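Local coordinates for filamentation induced by cAMP protein Fic (Desulfovibrio alaskensis, PDB 4RGL), which belongs to the Fic/DOC family of largely helical proteins and carries a C-terminal domain of the helix-turn-helix class, at residues 98-112 and 192-204. Sequence-based numbering, arbitrary orientation.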
HETATM    1  N   MSE A  98       7.902   9.343  -3.508  1.00 63.60           N
HETATM    2  CA  MSE A  98       9.023   8.407  -3.310  1.00 62.76           C
HETATM    3  C   MSE A  98       9.922   8.340  -4.530  1.00 72.28           C
HETATM    4  O   MSE A  98      11.116   8.068  -4.391  1.00 73.84           O
HETATM    5  CB  MSE A  98       8.516   7.009  -2.977  1.00 62.83           C
HETATM    6  CG  MSE A  98       7.808   6.927  -1.641  1.00 66.79           C
HETATM    7 SE   MSE A  98       7.414   5.106  -1.141  0.75 71.76          SE
HETATM    8  CE  MSE A  98       8.954   4.650  -0.625  1.00 68.78           C
ATOM      9  N   GLU A  99       9.351   8.555  -5.740  1.00 71.39           N
ATOM     10  CA  GLU A  99      10.111   8.497  -6.998  1.00 73.55           C
ATOM     11  C   GLU A  99      11.319   9.462  -6.959  1.00 79.70           C
ATOM     12  O   GLU A  99      12.366   9.161  -7.533  1.00 80.54           O
ATOM     13  CB  GLU A  99       9.189   8.834  -8.196  1.00 75.50           C
ATOM     14  CG  GLU A  99       9.837   8.614  -9.567  1.00 91.05           C
ATOM     15  CD  GLU A  99      10.106   7.160  -9.937  1.00116.88           C
ATOM     16  OE1 GLU A  99       9.155   6.347  -9.878  1.00112.20           O
ATOM     17  OE2 GLU A  99      11.228   6.870 -10.414  1.00112.67           O
ATOM     18  N   ASP A 100      11.185  10.585  -6.222  1.00 77.13           N
ATOM     19  CA  ASP A 100      12.220  11.626  -6.149  1.00 79.07           C
ATOM     20  C   ASP A 100      13.412  11.220  -5.253  1.00 82.25           C
ATOM     21  O   ASP A 100      14.484  11.830  -5.358  1.00 83.71           O
ATOM     22  CB  ASP A 100      11.616  12.947  -5.603  1.00 81.11           C
ATOM     23  CG  ASP A 100      10.415  13.470  -6.380  1.00 95.98           C
ATOM     24  OD1 ASP A 100      10.288  13.130  -7.586  1.00 98.41           O
ATOM     25  OD2 ASP A 100       9.647  14.285  -5.809  1.00101.44           O
ATOM     26  N   TRP A 101      13.199  10.276  -4.302  1.00 76.02           N
ATOM     27  CA  TRP A 101      14.170  10.055  -3.237  1.00 75.31           C
ATOM     28  C   TRP A 101      15.046   8.809  -3.437  1.00 80.63           C
ATOM     29  O   TRP A 101      14.572   7.753  -3.872  1.00 79.52           O
ATOM     30  CB  TRP A 101      13.473   9.952  -1.887  1.00 71.66           C
ATOM     31  CG  TRP A 101      12.559  11.099  -1.597  1.00 71.68           C
ATOM     32  CD1 TRP A 101      12.816  12.423  -1.796  1.00 75.62           C
ATOM     33  CD2 TRP A 101      11.295  11.033  -0.935  1.00 69.64           C
ATOM     34  NE1 TRP A 101      11.741  13.176  -1.401  1.00 74.16           N
ATOM     35  CE2 TRP A 101      10.801  12.350  -0.843  1.00 73.70           C
ATOM     36  CE3 TRP A 101      10.524   9.982  -0.413  1.00 69.44           C
ATOM     37  CZ2 TRP A 101       9.562  12.646  -0.269  1.00 72.01           C
ATOM     38  CZ3 TRP A 101       9.288  10.274   0.140  1.00 70.10           C
ATOM     39  CH2 TRP A 101       8.824  11.593   0.220  1.00 71.16           C
ATOM     40  N   ASP A 102      16.316   8.937  -3.022  1.00 78.70           N
ATOM     41  CA  ASP A 102      17.268   7.856  -2.875  1.00 78.97           C
ATOM     42  C   ASP A 102      17.477   7.612  -1.377  1.00 80.85           C
ATOM     43  O   ASP A 102      17.769   8.558  -0.638  1.00 80.54           O
ATOM     44  CB  ASP A 102      18.596   8.214  -3.597  1.00 83.84           C
ATOM     45  CG  ASP A 102      19.648   7.115  -3.585  1.00100.95           C
ATOM     46  OD1 ASP A 102      19.873   6.516  -2.505  1.00101.26           O
ATOM     47  OD2 ASP A 102      20.353   6.960  -4.607  1.00111.17           O
ATOM     48  N   ALA A 103      17.209   6.384  -0.910  1.00 75.59           N
ATOM     49  CA  ALA A 103      17.168   6.058   0.524  1.00 73.84           C
ATOM     50  C   ALA A 103      18.484   6.437   1.278  1.00 78.49           C
ATOM     51  O   ALA A 103      18.461   6.589   2.501  1.00 77.63           O
ATOM     52  CB  ALA A 103      16.884   4.587   0.709  1.00 73.71           C
ATOM     53  N   SER A 104      19.598   6.582   0.561  1.00 76.20           N
ATOM     54  CA  SER A 104      20.882   6.873   1.201  1.00 77.27           C
ATOM     55  C   SER A 104      21.152   8.400   1.295  1.00 81.87           C
ATOM     56  O   SER A 104      22.121   8.810   1.945  1.00 82.80           O
ATOM     57  CB  SER A 104      22.018   6.192   0.446  1.00 83.14           C
ATOM     58  OG  SER A 104      22.072   6.623  -0.904  1.00 95.08           O
ATOM     59  N   VAL A 105      20.291   9.233   0.663  1.00 77.23           N
ATOM     60  CA  VAL A 105      20.488  10.692   0.658  1.00 77.71           C
ATOM     61  C   VAL A 105      19.828  11.317   1.897  1.00 78.80           C
ATOM     62  O   VAL A 105      18.601  11.260   2.045  1.00 76.48           O
ATOM     63  CB  VAL A 105      19.953  11.342  -0.648  1.00 82.39           C
ATOM     64  CG1 VAL A 105      20.136  12.861  -0.618  1.00 83.28           C
ATOM     65  CG2 VAL A 105      20.630  10.741  -1.873  1.00 83.92           C
ATOM     66  N   GLU A 106      20.647  11.972   2.762  1.00 75.68           N
ATOM     67  CA  GLU A 106      20.164  12.607   3.995  1.00 74.04           C
ATOM     68  C   GLU A 106      19.121  13.685   3.684  1.00 76.96           C
ATOM     69  O   GLU A 106      18.100  13.768   4.368  1.00 75.41           O
ATOM     70  CB  GLU A 106      21.335  13.210   4.788  1.00 76.56           C
ATOM     71  CG  GLU A 106      20.973  13.584   6.218  1.00 82.69           C
ATOM     72  CD  GLU A 106      22.144  14.049   7.062  1.00 98.50           C
ATOM     73  OE1 GLU A 106      22.989  14.814   6.542  1.00104.98           O
ATOM     74  OE2 GLU A 106      22.183  13.698   8.265  1.00 78.87           O
ATOM     75  N   GLY A 107      19.368  14.463   2.627  1.00 73.50           N
ATOM     76  CA  GLY A 107      18.455  15.514   2.191  1.00 72.60           C
ATOM     77  C   GLY A 107      17.091  14.994   1.799  1.00 73.43           C
ATOM     78  O   GLY A 107      16.074  15.623   2.101  1.00 71.78           O
ATOM     79  N   ASP A 108      17.055  13.813   1.140  1.00 69.56           N
ATOM     80  CA  ASP A 108      15.798  13.178   0.730  1.00 68.00           C
ATOM     81  C   ASP A 108      15.021  12.687   1.948  1.00 69.34           C
ATOM     82  O   ASP A 108      13.794  12.785   1.971  1.00 67.43           O
ATOM     83  CB  ASP A 108      16.070  12.016  -0.238  1.00 70.22           C
ATOM     84  CG  ASP A 108      16.612  12.450  -1.594  1.00 79.59           C
ATOM     85  OD1 ASP A 108      16.469  13.648  -1.936  1.00 80.35           O
ATOM     86  OD2 ASP A 108      17.093  11.581  -2.343  1.00 85.89           O
ATOM     87  N   LEU A 109      15.743  12.204   2.989  1.00 65.83           N
ATOM     88  CA  LEU A 109      15.127  11.768   4.246  1.00 63.56           C
ATOM     89  C   LEU A 109      14.442  12.943   4.940  1.00 66.95           C
ATOM     90  O   LEU A 109      13.318  12.798   5.433  1.00 66.60           O
ATOM     91  CB  LEU A 109      16.197  11.140   5.181  1.00 63.42           C
ATOM     92  CG  LEU A 109      15.684  10.563   6.530  1.00 65.60           C
ATOM     93  CD1 LEU A 109      14.830   9.342   6.312  1.00 63.78           C
ATOM     94  CD2 LEU A 109      16.842  10.212   7.443  1.00 69.29           C
ATOM     95  N   LEU A 110      15.094  14.119   4.935  1.00 63.09           N
ATOM     96  CA  LEU A 110      14.555  15.317   5.569  1.00 62.74           C
ATOM     97  C   LEU A 110      13.381  15.872   4.767  1.00 68.30           C
ATOM     98  O   LEU A 110      12.360  16.235   5.351  1.00 68.30           O
ATOM     99  CB  LEU A 110      15.654  16.385   5.723  1.00 64.18           C
ATOM    100  CG  LEU A 110      16.895  15.940   6.522  1.00 68.88           C
ATOM    101  CD1 LEU A 110      17.943  17.003   6.519  1.00 70.83           C
ATOM    102  CD2 LEU A 110      16.528  15.548   7.954  1.00 69.71           C
ATOM    103  N   ALA A 111      13.493  15.867   3.423  1.00 65.91           N
ATOM    104  CA  ALA A 111      12.404  16.312   2.544  1.00 65.54           C
ATOM    105  C   ALA A 111      11.124  15.463   2.769  1.00 68.02           C
ATOM    106  O   ALA A 111      10.010  16.005   2.755  1.00 67.43           O
ATOM    107  CB  ALA A 111      12.844  16.228   1.088  1.00 67.13           C
ATOM    108  N   ALA A 112      11.297  14.149   3.023  1.00 63.29           N
ATOM    109  CA  ALA A 112      10.181  13.246   3.296  1.00 61.89           C
ATOM    110  C   ALA A 112       9.527  13.573   4.635  1.00 65.30           C
ATOM    111  O   ALA A 112       8.296  13.629   4.724  1.00 64.10           O
ATOM    112  CB  ALA A 112      10.663  11.803   3.290  1.00 61.93           C
HETATM  113  N   MSE A 192       8.220   7.166   9.603  1.00 55.23           N
HETATM  114  CA  MSE A 192       9.426   7.361   8.766  1.00 54.66           C
HETATM  115  C   MSE A 192      10.195   6.050   8.592  1.00 60.19           C
HETATM  116  O   MSE A 192      10.848   5.845   7.561  1.00 61.51           O
HETATM  117  CB  MSE A 192      10.349   8.427   9.373  1.00 56.91           C
HETATM  118  CG  MSE A 192       9.830   9.848   9.211  1.00 62.92           C
HETATM  119 SE   MSE A 192       9.604  10.358   7.351  0.75 70.12          SE
HETATM  120  CE  MSE A 192      11.434  10.278   6.778  1.00 68.08           C
ATOM    121  N   GLY A 193      10.142   5.193   9.608  1.00 56.25           N
ATOM    122  CA  GLY A 193      10.775   3.884   9.555  1.00 56.43           C
ATOM    123  C   GLY A 193      10.166   3.002   8.488  1.00 60.80           C
ATOM    124  O   GLY A 193      10.876   2.503   7.605  1.00 61.67           O
ATOM    125  N   ARG A 194       8.815   2.883   8.500  1.00 55.56           N
ATOM    126  CA  ARG A 194       8.075   2.077   7.521  1.00 54.58           C
ATOM    127  C   ARG A 194       8.177   2.680   6.130  1.00 60.11           C
ATOM    128  O   ARG A 194       8.267   1.938   5.144  1.00 61.17           O
ATOM    129  CB  ARG A 194       6.611   1.948   7.932  1.00 51.11           C
ATOM    130  CG  ARG A 194       6.453   1.289   9.269  1.00 57.39           C
ATOM    131  CD  ARG A 194       5.044   1.287   9.750  1.00 63.60           C
ATOM    132  NE  ARG A 194       5.008   1.219  11.203  1.00 73.71           N
ATOM    133  CZ  ARG A 194       4.780   2.265  11.982  1.00 80.44           C
ATOM    134  NH1 ARG A 194       4.398   3.417  11.456  1.00 59.88           N
ATOM    135  NH2 ARG A 194       4.828   2.140  13.297  1.00 76.43           N
ATOM    136  N   LEU A 195       8.202   4.028   6.040  1.00 55.89           N
ATOM    137  CA  LEU A 195       8.330   4.706   4.760  1.00 55.52           C
ATOM    138  C   LEU A 195       9.664   4.387   4.115  1.00 60.83           C
ATOM    139  O   LEU A 195       9.706   4.013   2.938  1.00 61.00           O
ATOM    140  CB  LEU A 195       8.175   6.225   4.930  1.00 55.29           C
ATOM    141  CG  LEU A 195       8.449   7.071   3.660  1.00 60.20           C
ATOM    142  CD1 LEU A 195       7.380   6.831   2.589  1.00 59.48           C
ATOM    143  CD2 LEU A 195       8.532   8.532   3.995  1.00 62.56           C
ATOM    144  N   TRP A 196      10.762   4.510   4.880  1.00 57.95           N
ATOM    145  CA  TRP A 196      12.093   4.333   4.326  1.00 58.50           C
ATOM    146  C   TRP A 196      12.366   2.858   4.011  1.00 61.27           C
ATOM    147  O   TRP A 196      13.047   2.570   3.028  1.00 62.52           O
ATOM    148  CB  TRP A 196      13.159   4.899   5.263  1.00 57.56           C
ATOM    149  CG  TRP A 196      14.085   5.863   4.578  1.00 59.34           C
ATOM    150  CD1 TRP A 196      15.420   5.697   4.357  1.00 63.38           C
ATOM    151  CD2 TRP A 196      13.700   7.026   3.832  1.00 59.20           C
ATOM    152  NE1 TRP A 196      15.913   6.754   3.630  1.00 63.55           N
ATOM    153  CE2 TRP A 196      14.871   7.561   3.255  1.00 64.36           C
ATOM    154  CE3 TRP A 196      12.475   7.688   3.617  1.00 59.43           C
ATOM    155  CZ2 TRP A 196      14.861   8.735   2.499  1.00 64.67           C
ATOM    156  CZ3 TRP A 196      12.462   8.829   2.836  1.00 61.39           C
ATOM    157  CH2 TRP A 196      13.643   9.352   2.300  1.00 63.72           C
ATOM    158  N   GLN A 197      11.739   1.925   4.758  1.00 55.46           N
ATOM    159  CA  GLN A 197      11.847   0.510   4.414  1.00 54.92           C
ATOM    160  C   GLN A 197      11.200   0.250   3.038  1.00 59.83           C
ATOM    161  O   GLN A 197      11.809  -0.395   2.186  1.00 60.54           O
ATOM    162  CB  GLN A 197      11.214  -0.375   5.487  1.00 54.85           C
ATOM    163  CG  GLN A 197      11.262  -1.858   5.122  1.00 62.66           C
ATOM    164  CD  GLN A 197      10.679  -2.730   6.180  1.00 75.59           C
ATOM    165  OE1 GLN A 197      11.145  -2.755   7.320  1.00 68.98           O
ATOM    166  NE2 GLN A 197       9.761  -3.598   5.781  1.00 70.84           N
ATOM    167  N   THR A 198      10.015   0.854   2.792  1.00 56.39           N
ATOM    168  CA  THR A 198       9.339   0.775   1.494  1.00 56.67           C
ATOM    169  C   THR A 198      10.220   1.405   0.393  1.00 63.85           C
ATOM    170  O   THR A 198      10.250   0.903  -0.734  1.00 65.37           O
ATOM    171  CB  THR A 198       7.959   1.465   1.566  1.00 61.12           C
ATOM    172  OG1 THR A 198       7.215   0.921   2.657  1.00 63.95           O
ATOM    173  CG2 THR A 198       7.168   1.317   0.281  1.00 57.12           C
ATOM    174  N   LEU A 199      10.963   2.484   0.732  1.00 60.89           N
ATOM    175  CA  LEU A 199      11.815   3.165  -0.244  1.00 61.89           C
ATOM    176  C   LEU A 199      12.996   2.292  -0.622  1.00 67.80           C
ATOM    177  O   LEU A 199      13.263   2.116  -1.808  1.00 68.84           O
ATOM    178  CB  LEU A 199      12.300   4.528   0.296  1.00 61.95           C
ATOM    179  CG  LEU A 199      13.073   5.407  -0.716  1.00 67.21           C
ATOM    180  CD1 LEU A 199      12.220   5.719  -1.952  1.00 66.68           C
ATOM    181  CD2 LEU A 199      13.529   6.664  -0.082  1.00 69.59           C
ATOM    182  N   ILE A 200      13.666   1.682   0.382  1.00 64.89           N
ATOM    183  CA  ILE A 200      14.798   0.779   0.133  1.00 66.21           C
ATOM    184  C   ILE A 200      14.339  -0.419  -0.752  1.00 70.68           C
ATOM    185  O   ILE A 200      15.073  -0.828  -1.657  1.00 71.51           O
ATOM    186  CB  ILE A 200      15.427   0.295   1.474  1.00 69.00           C
ATOM    187  CG1 ILE A 200      15.964   1.492   2.289  1.00 68.95           C
ATOM    188  CG2 ILE A 200      16.538  -0.740   1.221  1.00 71.57           C
ATOM    189  CD1 ILE A 200      16.364   1.162   3.711  1.00 73.81           C
ATOM    190  N   LEU A 201      13.086  -0.906  -0.544  1.00 66.41           N
ATOM    191  CA  LEU A 201      12.553  -2.024  -1.330  1.00 66.54           C
ATOM    192  C   LEU A 201      12.155  -1.581  -2.751  1.00 73.72           C
ATOM    193  O   LEU A 201      12.397  -2.322  -3.703  1.00 74.87           O
ATOM    194  CB  LEU A 201      11.351  -2.680  -0.631  1.00 64.68           C
ATOM    195  CG  LEU A 201      11.657  -3.428   0.685  1.00 68.27           C
ATOM    196  CD1 LEU A 201      10.417  -4.089   1.226  1.00 66.69           C
ATOM    197  CD2 LEU A 201      12.758  -4.469   0.492  1.00 71.03           C
ATOM    198  N   ARG A 202      11.552  -0.369  -2.903  1.00 70.71           N
ATOM    199  CA  ARG A 202      11.140   0.072  -4.240  1.00 71.45           C
ATOM    200  C   ARG A 202      12.355   0.562  -5.064  1.00 78.44           C
ATOM    201  O   ARG A 202      12.302   0.538  -6.295  1.00 79.04           O
ATOM    202  CB  ARG A 202      10.052   1.152  -4.184  1.00 69.85           C
ATOM    203  CG  ARG A 202      10.513   2.496  -3.703  1.00 80.87           C
ATOM    204  CD  ARG A 202       9.606   3.583  -4.239  1.00 88.54           C
ATOM    205  NE  ARG A 202       9.871   3.859  -5.654  1.00 92.92           N
ATOM    206  CZ  ARG A 202       9.017   4.479  -6.460  1.00 98.84           C
ATOM    207  NH1 ARG A 202       7.798   4.792  -6.032  1.00 88.60           N
ATOM    208  NH2 ARG A 202       9.342   4.717  -7.723  1.00 72.20           N
ATOM    209  N   ASN A 203      13.475   0.921  -4.387  1.00 76.82           N
ATOM    210  CA  ASN A 203      14.722   1.264  -5.090  1.00 79.08           C
ATOM    211  C   ASN A 203      15.324   0.009  -5.723  1.00 84.58           C
ATOM    212  O   ASN A 203      16.106   0.106  -6.669  1.00 86.65           O
ATOM    213  CB  ASN A 203      15.729   1.935  -4.139  1.00 81.94           C
ATOM    214  CG  ASN A 203      15.376   3.379  -3.772  1.00 98.43           C
ATOM    215  OD1 ASN A 203      14.365   3.945  -4.227  1.00 86.12           O
ATOM    216  ND2 ASN A 203      16.232   4.015  -2.973  1.00 87.82           N
ATOM    217  N   TRP A 204      14.900  -1.176  -5.236  1.00 80.07           N
ATOM    218  CA  TRP A 204      15.288  -2.469  -5.798  1.00 80.75           C
ATOM    219  C   TRP A 204      14.244  -2.936  -6.813  1.00 83.92           C
ATOM    220  O   TRP A 204      14.579  -3.207  -7.968  1.00 84.78           O
ATOM    221  CB  TRP A 204      15.461  -3.513  -4.670  1.00 78.78           C
ATOM    222  CG  TRP A 204      15.549  -4.937  -5.149  1.00 80.47           C
ATOM    223  CD1 TRP A 204      16.423  -5.438  -6.065  1.00 85.30           C
ATOM    224  CD2 TRP A 204      14.872  -6.068  -4.582  1.00 79.50           C
ATOM    225  NE1 TRP A 204      16.244  -6.796  -6.194  1.00 85.15           N
ATOM    226  CE2 TRP A 204      15.317  -7.212  -5.275  1.00 84.61           C
ATOM    227  CE3 TRP A 204      13.917  -6.222  -3.564  1.00 78.96           C
ATOM    228  CZ2 TRP A 204      14.823  -8.493  -5.002  1.00 83.67           C
ATOM    229  CZ3 TRP A 204      13.419  -7.490  -3.305  1.00 80.29           C
ATOM    230  CH2 TRP A 204      13.878  -8.608  -4.014  1.00 82.41           C
TER
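W196 donates a hydrogen bond across the contact: its NE1 lies 2.8 Å from A103 O, with an angle of 154° at the hydrogen. The oxygen sits near the indole plane and receives the N-H in its own carbonyl plane, on a lone pair, which, with L109 over one face, helps fix the rotation of the buried ring.

Apolar packing grips the same indole. L109 CD1 stands 3.6 Å from the centroid of the six-membered ring, 17° off the normal, a CH-pi contact; L199 CD2, from W196's own helix, lies over the other face toward the rim. A112 CB lies 3.5 Å from W196 CZ3, and W101 approaches obliquely. M98 is a selenomethionine, and the bend at its last torsion turns CE toward L199 CB (3.5 Å).

The charged pair is peripheral: E99 OE1 and R202 NH2 form a salt bridge at 2.7 Å, weak as a hydrogen bond, with carboxylate and guanidinium planes 80° apart.

Within 98-112, D108 OD2 accepts from D102 N, and D102 OD1 takes S104 N in an Asx turn. With F175 of helix 168-182 also meeting W196, loop 101-105 and the start of helix 106-117 pack against helix 189-202 in the buried core of the mainly helical Fic fold.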